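Local coordinates for protein cytochrome P450 (Novosphingobium aromaticivorans, PDB 3OFT) that binds an iron protoporphyrin IX as a cytochrome P450, a mainly helical haem protein with a smaller beta region, at residues A[49-54]-A[304-309]; A[57-62]-A[291-296]; A[69-74]-A[284-289]. One frame throughout, in Å; residues are numbered along the deposited sequence.

How the contacts relate
The three contacts join the chain in nested order: 49-54, 57-62 and 69-74 are met by 304-309, 291-296 and 284-289, so contact 3 is innermost and contact 1 outermost. Centres of contacts 1 and 2 lie about 9 Å apart; that of contact 3 is about 13 Å from contact 1 and about 14 Å from contact 2. Contacts 1 and 3 share one mixed sheet, in which strands 303-307 and 282-287 are neighbours, while helix 54-62 of contact 2 follows strand 48-51 directly. Arg-53 NH2 and Asp-294 OD1, 2.7 Å apart, form a salt bridge between contacts 1 and 2. Contacts 2 and 3 converge on the haem, bringing Trp-61 and Arg-285 to the same propionate.

Contact 1 (A[49-54]-A[304-309]); sequences WIAARG and VYLPSV
Strands 49-51 and 304-307 run parallel, their short axes 25° apart and 4.6 Å from each other at closest approach. Two backbone hydrogen bonds, both using Tyr-305, set the register: its N donates to Trp-49 O at 2.8 Å, reaching that oxygen from above the carbonyl plane, and its O accepts Ala-51 N at 2.9 Å almost along the C=O axis (176°). The next bond of the parallel pattern cannot form, because Pro-307 has no N-H; its CD presses against Ala-51 O at 3.3 Å instead, and this buried oxygen has no hydrogen-bonding partner in the model.

Side chains alternate across the sheet. On one face Trp-49 CB sits 4.3 Å from Val-304 CG1, while a first torsion placing CG anti to the carbonyl carbon carries the indole off, so that NE1 bonds to Asp-302 OD1 and the ring meets Trp-41 edge-to-face. On the other face Ile-50 CG1 lies 4.3 Å from Tyr-305 CB. Tyr-305 holds CG anti to its backbone N (chi1 -162°), which takes the phenol away from Ile-50 and lets OH reach Asn-383 OD1. Leu-306 starts away from the partner strand, but with CG beside its own N it turns branch CD2 back to Ala-51 CB, 3.6 Å away.

In the mixed sheet of this P450, strand 39-42 continues beyond 48-51 and strand 282-287 beyond 303-307. Helix 54-62 covers the side of Ala-51 and Leu-306 through Val-57, Leu-60 and Trp-61, whereas Trp-30 of helix 26-31 packs on Tyr-305 and Pro-307.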
loop_
_atom_site.group_PDB
_atom_site.type_symbol
_atom_site.label_atom_id
_atom_site.label_comp_id
_atom_site.label_asym_id
_atom_site.label_seq_id
_atom_site.Cartn_x
_atom_site.Cartn_y
_atom_site.Cartn_z
ATOM N N TRP A 49 -8.198 -18.688 6.741
ATOM C CA TRP A 49 -7.129 -18.581 7.702
ATOM C C TRP A 49 -6.637 -17.153 7.842
ATOM O O TRP A 49 -6.728 -16.347 6.903
ATOM C CB TRP A 49 -5.931 -19.463 7.325
ATOM C CG TRP A 49 -6.200 -20.967 7.228
ATOM C CD1 TRP A 49 -6.450 -21.688 6.082
ATOM C CD2 TRP A 49 -6.206 -21.909 8.307
ATOM N NE1 TRP A 49 -6.617 -23.023 6.404
ATOM C CE2 TRP A 49 -6.486 -23.177 7.758
ATOM C CE3 TRP A 49 -6.025 -21.798 9.694
ATOM C CZ2 TRP A 49 -6.528 -24.345 8.545
ATOM C CZ3 TRP A 49 -6.099 -22.959 10.485
ATOM C CH2 TRP A 49 -6.361 -24.213 9.899
ATOM N N ILE A 50 -6.107 -16.849 9.017
ATOM C CA ILE A 50 -5.391 -15.590 9.235
ATOM C C ILE A 50 -4.035 -15.917 9.882
ATOM O O ILE A 50 -3.975 -16.605 10.938
ATOM C CB ILE A 50 -6.139 -14.582 10.156
ATOM C CG1 ILE A 50 -7.510 -14.177 9.603
ATOM C CG2 ILE A 50 -5.239 -13.360 10.399
ATOM C CD1 ILE A 50 -8.465 -13.437 10.625
ATOM N N ALA A 51 -2.945 -15.446 9.275
ATOM C CA ALA A 51 -1.631 -15.654 9.884
ATOM C C ALA A 51 -1.503 -14.624 11.013
ATOM O O ALA A 51 -1.723 -13.450 10.778
ATOM C CB ALA A 51 -0.541 -15.495 8.869
ATOM N N ALA A 52 -1.169 -15.075 12.229
ATOM C CA ALA A 52 -1.334 -14.261 13.424
ATOM C C ALA A 52 -0.081 -14.213 14.293
ATOM O O ALA A 52 -0.149 -13.897 15.474
ATOM C CB ALA A 52 -2.554 -14.748 14.233
ATOM N N ARG A 53 1.052 -14.545 13.703
ATOM C CA ARG A 53 2.346 -14.399 14.387
ATOM C C ARG A 53 3.371 -14.121 13.329
ATOM O O ARG A 53 3.278 -14.634 12.193
ATOM C CB ARG A 53 2.720 -15.691 15.122
ATOM C CG ARG A 53 3.937 -15.563 16.077
ATOM C CD ARG A 53 4.733 -16.878 16.025
ATOM N NE ARG A 53 3.863 -17.924 16.474
ATOM C CZ ARG A 53 3.837 -19.181 16.067
ATOM N NH1 ARG A 53 4.664 -19.670 15.156
ATOM N NH2 ARG A 53 2.941 -19.951 16.612
ATOM N N GLY A 54 4.380 -13.332 13.704
ATOM C CA GLY A 54 5.355 -12.844 12.745
ATOM C C GLY A 54 5.980 -13.887 11.858
ATOM O O GLY A 54 6.061 -13.694 10.657
ATOM N N VAL A 304 -5.987 -17.802 2.708
ATOM C CA VAL A 304 -5.104 -17.393 3.798
ATOM C C VAL A 304 -4.925 -15.868 3.741
ATOM O O VAL A 304 -4.636 -15.325 2.664
ATOM C CB VAL A 304 -3.696 -18.028 3.661
ATOM C CG1 VAL A 304 -2.865 -17.697 4.903
ATOM C CG2 VAL A 304 -3.803 -19.554 3.414
ATOM N N TYR A 305 -5.120 -15.192 4.869
ATOM C CA TYR A 305 -4.982 -13.725 4.918
ATOM C C TYR A 305 -3.721 -13.396 5.717
ATOM O O TYR A 305 -3.504 -13.960 6.812
ATOM C CB TYR A 305 -6.201 -13.114 5.601
ATOM C CG TYR A 305 -6.405 -11.636 5.349
ATOM C CD1 TYR A 305 -6.194 -10.713 6.366
ATOM C CD2 TYR A 305 -6.775 -11.170 4.080
ATOM C CE1 TYR A 305 -6.405 -9.351 6.143
ATOM C CE2 TYR A 305 -6.968 -9.809 3.845
ATOM C CZ TYR A 305 -6.777 -8.920 4.886
ATOM O OH TYR A 305 -6.987 -7.577 4.680
ATOM N N LEU A 306 -2.908 -12.491 5.176
ATOM C CA LEU A 306 -1.579 -12.194 5.702
ATOM C C LEU A 306 -1.434 -10.704 6.003
ATOM O O LEU A 306 -1.253 -9.917 5.081
ATOM C CB LEU A 306 -0.511 -12.590 4.672
ATOM C CG LEU A 306 -0.563 -14.007 4.129
ATOM C CD1 LEU A 306 0.532 -14.191 3.099
ATOM C CD2 LEU A 306 -0.404 -15.049 5.267
ATOM N N PRO A 307 -1.464 -10.323 7.294
ATOM C CA PRO A 307 -1.306 -8.941 7.670
ATOM C C PRO A 307 0.147 -8.585 7.931
ATOM O O PRO A 307 0.758 -9.116 8.842
ATOM C CB PRO A 307 -2.134 -8.826 8.938
ATOM C CG PRO A 307 -2.038 -10.188 9.568
ATOM C CD PRO A 307 -1.890 -11.165 8.431
ATOM N N SER A 308 0.686 -7.649 7.163
ATOM C CA SER A 308 2.090 -7.247 7.376
ATOM C C SER A 308 2.362 -6.699 8.787
ATOM O O SER A 308 3.461 -6.913 9.302
ATOM C CB SER A 308 2.567 -6.247 6.317
ATOM O OG SER A 308 1.789 -5.061 6.393
ATOM N N VAL A 309 1.372 -6.056 9.409
ATOM C CA VAL A 309 1.525 -5.489 10.761
ATOM C C VAL A 309 1.941 -6.576 11.777
ATOM O O VAL A 309 2.706 -6.290 12.682
ATOM C CB VAL A 309 0.246 -4.716 11.241
ATOM C CG1 VAL A 309 -0.934 -5.683 11.415
ATOM C CG2 VAL A 309 0.516 -3.903 12.568
#

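Contact 2 (A[57-62]-A[291-296]); sequences VRELWG and VDADGV. With HEM (protoporphyrin IX containing Fe), chain D.
A tight beta hairpin, turned by a type I' turn from Ala-293 to Val-296, packs against helix 57-62; the turn is closed by backbone bonds in both directions between those two residues. The helix and strand 291-293 run nearly antiparallel (167°), with axes 10.5 Å apart, so the gap is spanned by side chains and by one water.

Glu-59 points its CB at the hairpin. Its CG takes the crowded position between backbone N and carbonyl carbon (chi1 78°), and from there the chain extends straight through CD to the carboxylate. At the tip, OE1 lies 3.8 Å from Ala-293 CB and accepts from a water at 2.5 Å. That water in turn accepts Asp-294 N at 2.9 Å, so the link to the turn is indirect. Asp-294 OD2 itself forms a salt bridge with Arg-10. One helix position on from Glu-59, Leu-60 departs from staggered torsions (chi2 10°) and lays CD1 across both Ala-293 CB, at 3.9 Å, and Val-291 CG1, at 4.0 Å.

The Trp-61 side chain extends from the helix toward the haem: CZ2 rests 3.7 Å from haem methyl CMA, and NE1 donates to propionate atom O2A, near the indole plane, at 2.9 Å.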
loop_
_atom_site.group_PDB
_atom_site.type_symbol
_atom_site.label_atom_id
_atom_site.label_comp_id
_atom_site.label_asym_id
_atom_site.label_seq_id
_atom_site.Cartn_x
_atom_site.Cartn_y
_atom_site.Cartn_z
ATOM N N VAL A 57 3.418 -15.257 9.270
ATOM C CA VAL A 57 3.134 -14.223 8.235
ATOM C C VAL A 57 4.248 -14.228 7.252
ATOM O O VAL A 57 4.031 -14.338 6.018
ATOM C CB VAL A 57 3.050 -12.783 8.828
ATOM C CG1 VAL A 57 2.896 -11.702 7.685
ATOM C CG2 VAL A 57 1.867 -12.675 9.762
ATOM N N ARG A 58 5.474 -14.125 7.780
ATOM C CA ARG A 58 6.643 -14.030 6.903
ATOM C C ARG A 58 6.858 -15.295 6.011
ATOM O O ARG A 58 7.176 -15.190 4.797
ATOM C CB ARG A 58 7.892 -13.705 7.737
ATOM C CG ARG A 58 9.124 -13.531 6.933
ATOM C CD ARG A 58 9.130 -12.199 6.222
ATOM N NE ARG A 58 10.457 -11.955 5.632
ATOM C CZ ARG A 58 10.904 -10.762 5.243
ATOM N NH1 ARG A 58 10.133 -9.701 5.375
ATOM N NH2 ARG A 58 12.107 -10.645 4.698
ATOM N N GLU A 59 6.697 -16.478 6.588
ATOM C CA GLU A 59 6.904 -17.727 5.851
ATOM C C GLU A 59 5.844 -17.955 4.768
ATOM O O GLU A 59 6.154 -18.330 3.635
ATOM C CB GLU A 59 7.023 -18.943 6.783
ATOM C CG GLU A 59 5.704 -19.482 7.350
ATOM C CD GLU A 59 5.841 -20.827 8.064
ATOM O OE1 GLU A 59 4.873 -21.209 8.763
ATOM O OE2 GLU A 59 6.903 -21.481 7.931
ATOM N N LEU A 60 4.586 -17.739 5.103
ATOM C CA LEU A 60 3.520 -18.009 4.118
ATOM C C LEU A 60 3.496 -16.993 2.971
ATOM O O LEU A 60 3.196 -17.338 1.825
ATOM C CB LEU A 60 2.196 -17.946 4.856
ATOM C CG LEU A 60 1.595 -19.216 5.465
ATOM C CD1 LEU A 60 2.434 -20.502 5.531
ATOM C CD2 LEU A 60 0.529 -18.944 6.617
ATOM N N TRP A 61 3.848 -15.740 3.268
ATOM C CA TRP A 61 3.851 -14.678 2.253
ATOM C C TRP A 61 4.889 -14.989 1.184
ATOM O O TRP A 61 4.697 -14.687 -0.004
ATOM C CB TRP A 61 4.181 -13.343 2.921
ATOM C CG TRP A 61 3.726 -12.101 2.172
ATOM C CD1 TRP A 61 3.910 -11.794 0.855
ATOM C CD2 TRP A 61 3.071 -10.987 2.761
ATOM N NE1 TRP A 61 3.367 -10.528 0.582
ATOM C CE2 TRP A 61 2.855 -10.027 1.745
ATOM C CE3 TRP A 61 2.635 -10.706 4.055
ATOM C CZ2 TRP A 61 2.205 -8.799 1.988
ATOM C CZ3 TRP A 61 1.996 -9.478 4.306
ATOM C CH2 TRP A 61 1.793 -8.543 3.267
ATOM N N GLY A 62 5.994 -15.592 1.609
ATOM C CA GLY A 62 7.082 -15.897 0.700
ATOM C C GLY A 62 6.914 -17.203 -0.076
ATOM O O GLY A 62 7.677 -17.460 -1.020
ATOM N N VAL A 291 -0.272 -27.057 2.733
ATOM C CA VAL A 291 0.862 -26.367 3.372
ATOM C C VAL A 291 0.754 -26.556 4.870
ATOM O O VAL A 291 -0.188 -26.068 5.501
ATOM C CB VAL A 291 0.878 -24.805 3.101
ATOM C CG1 VAL A 291 1.988 -24.106 3.938
ATOM C CG2 VAL A 291 1.036 -24.492 1.633
ATOM N N ASP A 292 1.733 -27.230 5.451
ATOM C CA ASP A 292 1.801 -27.327 6.894
ATOM C C ASP A 292 2.432 -26.070 7.445
ATOM O O ASP A 292 3.468 -25.619 6.919
ATOM C CB ASP A 292 2.684 -28.496 7.303
ATOM C CG ASP A 292 1.998 -29.845 7.114
ATOM O OD1 ASP A 292 0.837 -29.885 6.634
ATOM O OD2 ASP A 292 2.643 -30.872 7.449
ATOM N N ALA A 293 1.835 -25.557 8.524
ATOM C CA ALA A 293 2.229 -24.298 9.125
ATOM C C ALA A 293 1.716 -24.237 10.561
ATOM O O ALA A 293 0.527 -24.491 10.828
ATOM C CB ALA A 293 1.659 -23.139 8.317
ATOM N N ASP A 294 2.599 -23.879 11.485
ATOM C CA ASP A 294 2.233 -23.696 12.888
ATOM C C ASP A 294 1.479 -24.893 13.497
ATOM O O ASP A 294 0.630 -24.707 14.376
ATOM C CB ASP A 294 1.395 -22.421 13.068
ATOM C CG ASP A 294 1.185 -22.069 14.543
ATOM O OD1 ASP A 294 2.171 -22.152 15.311
ATOM O OD2 ASP A 294 0.057 -21.706 14.945
ATOM N N GLY A 295 1.750 -26.101 13.000
ATOM C CA GLY A 295 1.095 -27.307 13.524
ATOM C C GLY A 295 -0.277 -27.647 12.961
ATOM O O GLY A 295 -0.979 -28.520 13.494
ATOM N N VAL A 296 -0.687 -26.952 11.905
ATOM C CA VAL A 296 -1.918 -27.290 11.187
ATOM C C VAL A 296 -1.583 -27.407 9.705
ATOM O O VAL A 296 -0.426 -27.203 9.315
ATOM C CB VAL A 296 -3.080 -26.284 11.412
ATOM C CG1 VAL A 296 -3.583 -26.327 12.864
ATOM C CG2 VAL A 296 -2.690 -24.843 10.972
HETATM C CHA HEM D . 2.982 -5.139 -4.594
HETATM C CHB HEM D . 2.730 -2.408 -0.571
HETATM C CHC HEM D . 3.412 1.550 -3.248
HETATM C CHD HEM D . 2.615 -1.020 -7.231
HETATM C C1A HEM D . 2.929 -4.728 -3.275
HETATM C C2A HEM D . 2.887 -5.621 -2.141
HETATM C C3A HEM D . 2.821 -4.903 -1.026
HETATM C C4A HEM D . 2.779 -3.492 -1.413
HETATM C CMA HEM D . 2.715 -5.500 0.400
HETATM C CAA HEM D . 2.967 -7.174 -2.211
HETATM C CBA HEM D . 1.579 -7.695 -2.511
HETATM C CGA HEM D . 1.518 -9.215 -2.494
HETATM O O1A HEM D . 0.437 -9.771 -2.864
HETATM O O2A HEM D . 2.503 -9.928 -2.122
HETATM C C1B HEM D . 2.907 -1.079 -0.931
HETATM C C2B HEM D . 3.022 0.036 -0.026
HETATM C C3B HEM D . 3.215 1.128 -0.791
HETATM C C4B HEM D . 3.222 0.715 -2.181
HETATM C CMB HEM D . 2.940 -0.082 1.507
HETATM C CAB HEM D . 3.376 2.608 -0.430
HETATM C CBB HEM D . 3.294 3.075 0.829
HETATM C C1C HEM D . 3.269 1.261 -4.574
HETATM C C2C HEM D . 3.443 2.173 -5.696
HETATM C C3C HEM D . 3.181 1.431 -6.809
HETATM C C4C HEM D . 2.949 0.059 -6.421
HETATM C CMC HEM D . 3.797 3.689 -5.572
HETATM C CAC HEM D . 3.224 1.813 -8.309
HETATM C CBC HEM D . 2.937 3.034 -8.745
HETATM C C1D HEM D . 2.674 -2.335 -6.905
HETATM C C2D HEM D . 2.546 -3.419 -7.868
HETATM C C3D HEM D . 2.706 -4.684 -7.046
HETATM C C4D HEM D . 2.867 -4.281 -5.677
HETATM C CMD HEM D . 2.357 -3.298 -9.422
HETATM C CAD HEM D . 2.663 -6.122 -7.642
HETATM C CBD HEM D . 4.126 -6.594 -7.706
HETATM C CGD HEM D . 4.068 -8.071 -8.109
HETATM O O1D HEM D . 3.013 -8.730 -8.009
HETATM O O2D HEM D . 5.096 -8.641 -8.489
HETATM N NA HEM D . 2.882 -3.419 -2.790
HETATM N NB HEM D . 3.084 -0.618 -2.219
HETATM N NC HEM D . 3.018 -0.013 -5.057
HETATM N ND HEM D . 2.837 -2.878 -5.635
HETATM FE FE HEM D . 3.030 -1.738 -3.928
HETATM O O HOH W 1 5.111 -22.602 10.798
HETATM O O HOH W 2 0.646 -1.578 -3.984
#

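Contact 3 (A[69-74]-A[284-289]); sequences SQCLAV and SRNAVA. With HEM (protoporphyrin IX containing Fe), chain D.
Arg-285 NH1 is gripped by two acceptors: haem propionate O1A at 2.9 Å (N-H...O 160°) and the carbonyl O of Ser-284 at 3.2 Å. NH2 of the same guanidinium donates to O2A at 2.8 Å, nearly straight at 169°, so the carboxylate meets the flat group edge-on and in its plane. Over the centre of one face of the guanidinium, Ser-69 OG stands 3.4 Å from Arg-285 CZ. A bend at chi2 brings the arginine, which starts away from the loop, round to this place. The two propionate bonds should stabilise the carboxylate's negative charge.

Arginine pairing with a haem propionate is a familiar P450 feature; here the arginine comes from strand 282-287 of the mixed sheet, and His-343 and Arg-98 also hydrogen-bond to the haem.

Loop 69-74, which continues from strand 67-68, runs alongside strand 282-287. Cys-71 N donates to Asn-286 OD1 at 3.1 Å, from above the amide plane. Cys-71 SG, in the crowded position between N and carbonyl carbon, presses on Arg-285 C at 3.4 Å. Waters add further links: one donates to Leu-72 O at 2.7 Å and accepts from Ser-284 N, and another donates to both Ser-69 O and Ser-284 O.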
loop_
_atom_site.group_PDB
_atom_site.type_symbol
_atom_site.label_atom_id
_atom_site.label_comp_id
_atom_site.label_asym_id
_atom_site.label_seq_id
_atom_site.Cartn_x
_atom_site.Cartn_y
_atom_site.Cartn_z
ATOM N N SER A 69 -1.391 -16.252 -5.686
ATOM C CA SER A 69 -1.819 -14.850 -5.604
ATOM C C SER A 69 -3.058 -14.624 -6.446
ATOM O O SER A 69 -3.529 -13.483 -6.587
ATOM C CB SER A 69 -0.719 -13.906 -6.080
ATOM O OG SER A 69 0.331 -13.872 -5.122
ATOM N N GLN A 70 -3.592 -15.700 -7.022
ATOM C CA GLN A 70 -4.677 -15.535 -7.972
ATOM C C GLN A 70 -5.938 -14.928 -7.398
ATOM O O GLN A 70 -6.613 -14.138 -8.067
ATOM C CB GLN A 70 -5.086 -16.896 -8.529
ATOM C CG GLN A 70 -5.517 -16.812 -9.896
ATOM C CD GLN A 70 -4.393 -17.256 -10.766
ATOM O OE1 GLN A 70 -3.259 -16.733 -10.668
ATOM N NE2 GLN A 70 -4.663 -18.266 -11.599
ATOM N N CYS A 71 -6.279 -15.327 -6.176
ATOM C CA CYS A 71 -7.589 -14.965 -5.578
ATOM C C CYS A 71 -7.798 -13.433 -5.363
ATOM O O CYS A 71 -8.932 -12.939 -5.425
ATOM C CB CYS A 71 -7.791 -15.738 -4.262
ATOM S SG CYS A 71 -6.631 -15.289 -2.878
ATOM N N LEU A 72 -6.711 -12.709 -5.096
ATOM C CA LEU A 72 -6.706 -11.252 -4.795
ATOM C C LEU A 72 -7.290 -10.895 -3.427
ATOM O O LEU A 72 -6.701 -10.111 -2.689
ATOM C CB LEU A 72 -7.372 -10.385 -5.887
ATOM C CG LEU A 72 -7.346 -8.841 -5.739
ATOM C CD1 LEU A 72 -5.898 -8.359 -5.819
ATOM C CD2 LEU A 72 -8.160 -8.135 -6.825
ATOM N N ALA A 73 -8.461 -11.447 -3.117
ATOM C CA ALA A 73 -9.161 -11.048 -1.919
ATOM C C ALA A 73 -10.052 -12.143 -1.426
ATOM O O ALA A 73 -10.435 -13.073 -2.200
ATOM C CB ALA A 73 -9.976 -9.776 -2.149
ATOM N N VAL A 74 -10.422 -12.042 -0.150
ATOM C CA VAL A 74 -11.437 -12.940 0.391
ATOM C C VAL A 74 -12.879 -12.663 -0.107
ATOM O O VAL A 74 -13.739 -13.539 0.001
ATOM C CB VAL A 74 -11.382 -13.037 1.956
ATOM C CG1 VAL A 74 -9.968 -13.497 2.409
ATOM C CG2 VAL A 74 -11.771 -11.734 2.576
ATOM N N SER A 284 -4.150 -11.496 0.433
ATOM C CA SER A 284 -4.790 -12.835 0.441
ATOM C C SER A 284 -4.030 -13.820 -0.434
ATOM O O SER A 284 -3.365 -13.416 -1.403
ATOM C CB SER A 284 -6.239 -12.727 -0.066
ATOM O OG SER A 284 -7.020 -11.867 0.755
ATOM N N ARG A 285 -4.100 -15.114 -0.097
ATOM C CA ARG A 285 -3.571 -16.154 -0.992
ATOM C C ARG A 285 -4.557 -17.290 -1.026
ATOM O O ARG A 285 -5.302 -17.464 -0.070
ATOM C CB ARG A 285 -2.251 -16.735 -0.423
ATOM C CG ARG A 285 -1.073 -15.715 -0.280
ATOM C CD ARG A 285 -0.634 -15.268 -1.677
ATOM N NE ARG A 285 0.629 -14.499 -1.623
ATOM C CZ ARG A 285 0.716 -13.197 -1.815
ATOM N NH1 ARG A 285 -0.356 -12.434 -2.054
ATOM N NH2 ARG A 285 1.922 -12.638 -1.807
ATOM N N ASN A 286 -4.525 -18.105 -2.085
ATOM C CA ASN A 286 -5.333 -19.313 -2.092
ATOM C C ASN A 286 -4.374 -20.479 -2.218
ATOM O O ASN A 286 -3.469 -20.477 -3.050
ATOM C CB ASN A 286 -6.389 -19.296 -3.242
ATOM C CG ASN A 286 -5.775 -19.042 -4.617
ATOM O OD1 ASN A 286 -5.253 -17.950 -4.917
ATOM N ND2 ASN A 286 -5.881 -20.034 -5.493
ATOM N N ALA A 287 -4.567 -21.482 -1.385
ATOM C CA ALA A 287 -3.679 -22.627 -1.437
ATOM C C ALA A 287 -3.871 -23.441 -2.729
ATOM O O ALA A 287 -4.999 -23.799 -3.092
ATOM C CB ALA A 287 -3.858 -23.494 -0.202
ATOM N N VAL A 288 -2.769 -23.723 -3.426
ATOM C CA VAL A 288 -2.781 -24.642 -4.604
ATOM C C VAL A 288 -2.090 -26.018 -4.361
ATOM O O VAL A 288 -2.090 -26.912 -5.256
ATOM C CB VAL A 288 -2.223 -23.974 -5.887
ATOM C CG1 VAL A 288 -3.160 -22.850 -6.371
ATOM C CG2 VAL A 288 -0.807 -23.474 -5.636
ATOM N N ALA A 289 -1.490 -26.151 -3.176
ATOM C CA ALA A 289 -0.946 -27.409 -2.631
ATOM C C ALA A 289 -1.190 -27.328 -1.137
ATOM O O ALA A 289 -1.307 -26.229 -0.615
ATOM C CB ALA A 289 0.554 -27.526 -2.911
HETATM C CHA HEM D . 2.982 -5.139 -4.594
HETATM C CHB HEM D . 2.730 -2.408 -0.571
HETATM C CHC HEM D . 3.412 1.550 -3.248
HETATM C CHD HEM D . 2.615 -1.020 -7.231
HETATM C C1A HEM D . 2.929 -4.728 -3.275
HETATM C C2A HEM D . 2.887 -5.621 -2.141
HETATM C C3A HEM D . 2.821 -4.903 -1.026
HETATM C C4A HEM D . 2.779 -3.492 -1.413
HETATM C CMA HEM D . 2.715 -5.500 0.400
HETATM C CAA HEM D . 2.967 -7.174 -2.211
HETATM C CBA HEM D . 1.579 -7.695 -2.511
HETATM C CGA HEM D . 1.518 -9.215 -2.494
HETATM O O1A HEM D . 0.437 -9.771 -2.864
HETATM O O2A HEM D . 2.503 -9.928 -2.122
HETATM C C1B HEM D . 2.907 -1.079 -0.931
HETATM C C2B HEM D . 3.022 0.036 -0.026
HETATM C C3B HEM D . 3.215 1.128 -0.791
HETATM C C4B HEM D . 3.222 0.715 -2.181
HETATM C CMB HEM D . 2.940 -0.082 1.507
HETATM C CAB HEM D . 3.376 2.608 -0.430
HETATM C CBB HEM D . 3.294 3.075 0.829
HETATM C C1C HEM D . 3.269 1.261 -4.574
HETATM C C2C HEM D . 3.443 2.173 -5.696
HETATM C C3C HEM D . 3.181 1.431 -6.809
HETATM C C4C HEM D . 2.949 0.059 -6.421
HETATM C CMC HEM D . 3.797 3.689 -5.572
HETATM C CAC HEM D . 3.224 1.813 -8.309
HETATM C CBC HEM D . 2.937 3.034 -8.745
HETATM C C1D HEM D . 2.674 -2.335 -6.905
HETATM C C2D HEM D . 2.546 -3.419 -7.868
HETATM C C3D HEM D . 2.706 -4.684 -7.046
HETATM C C4D HEM D . 2.867 -4.281 -5.677
HETATM C CMD HEM D . 2.357 -3.298 -9.422
HETATM C CAD HEM D . 2.663 -6.122 -7.642
HETATM C CBD HEM D . 4.126 -6.594 -7.706
HETATM C CGD HEM D . 4.068 -8.071 -8.109
HETATM O O1D HEM D . 3.013 -8.730 -8.009
HETATM O O2D HEM D . 5.096 -8.641 -8.489
HETATM N NA HEM D . 2.882 -3.419 -2.790
HETATM N NB HEM D . 3.084 -0.618 -2.219
HETATM N NC HEM D . 3.018 -0.013 -5.057
HETATM N ND HEM D . 2.837 -2.878 -5.635
HETATM FE FE HEM D . 3.030 -1.738 -3.928
HETATM O O HOH W 3 -3.546 -12.140 -4.104
HETATM O O HOH W 4 -4.167 -9.609 -1.794
HETATM O O HOH W 5 -6.994 -9.160 0.001
HETATM O O HOH W 2 0.646 -1.578 -3.984
#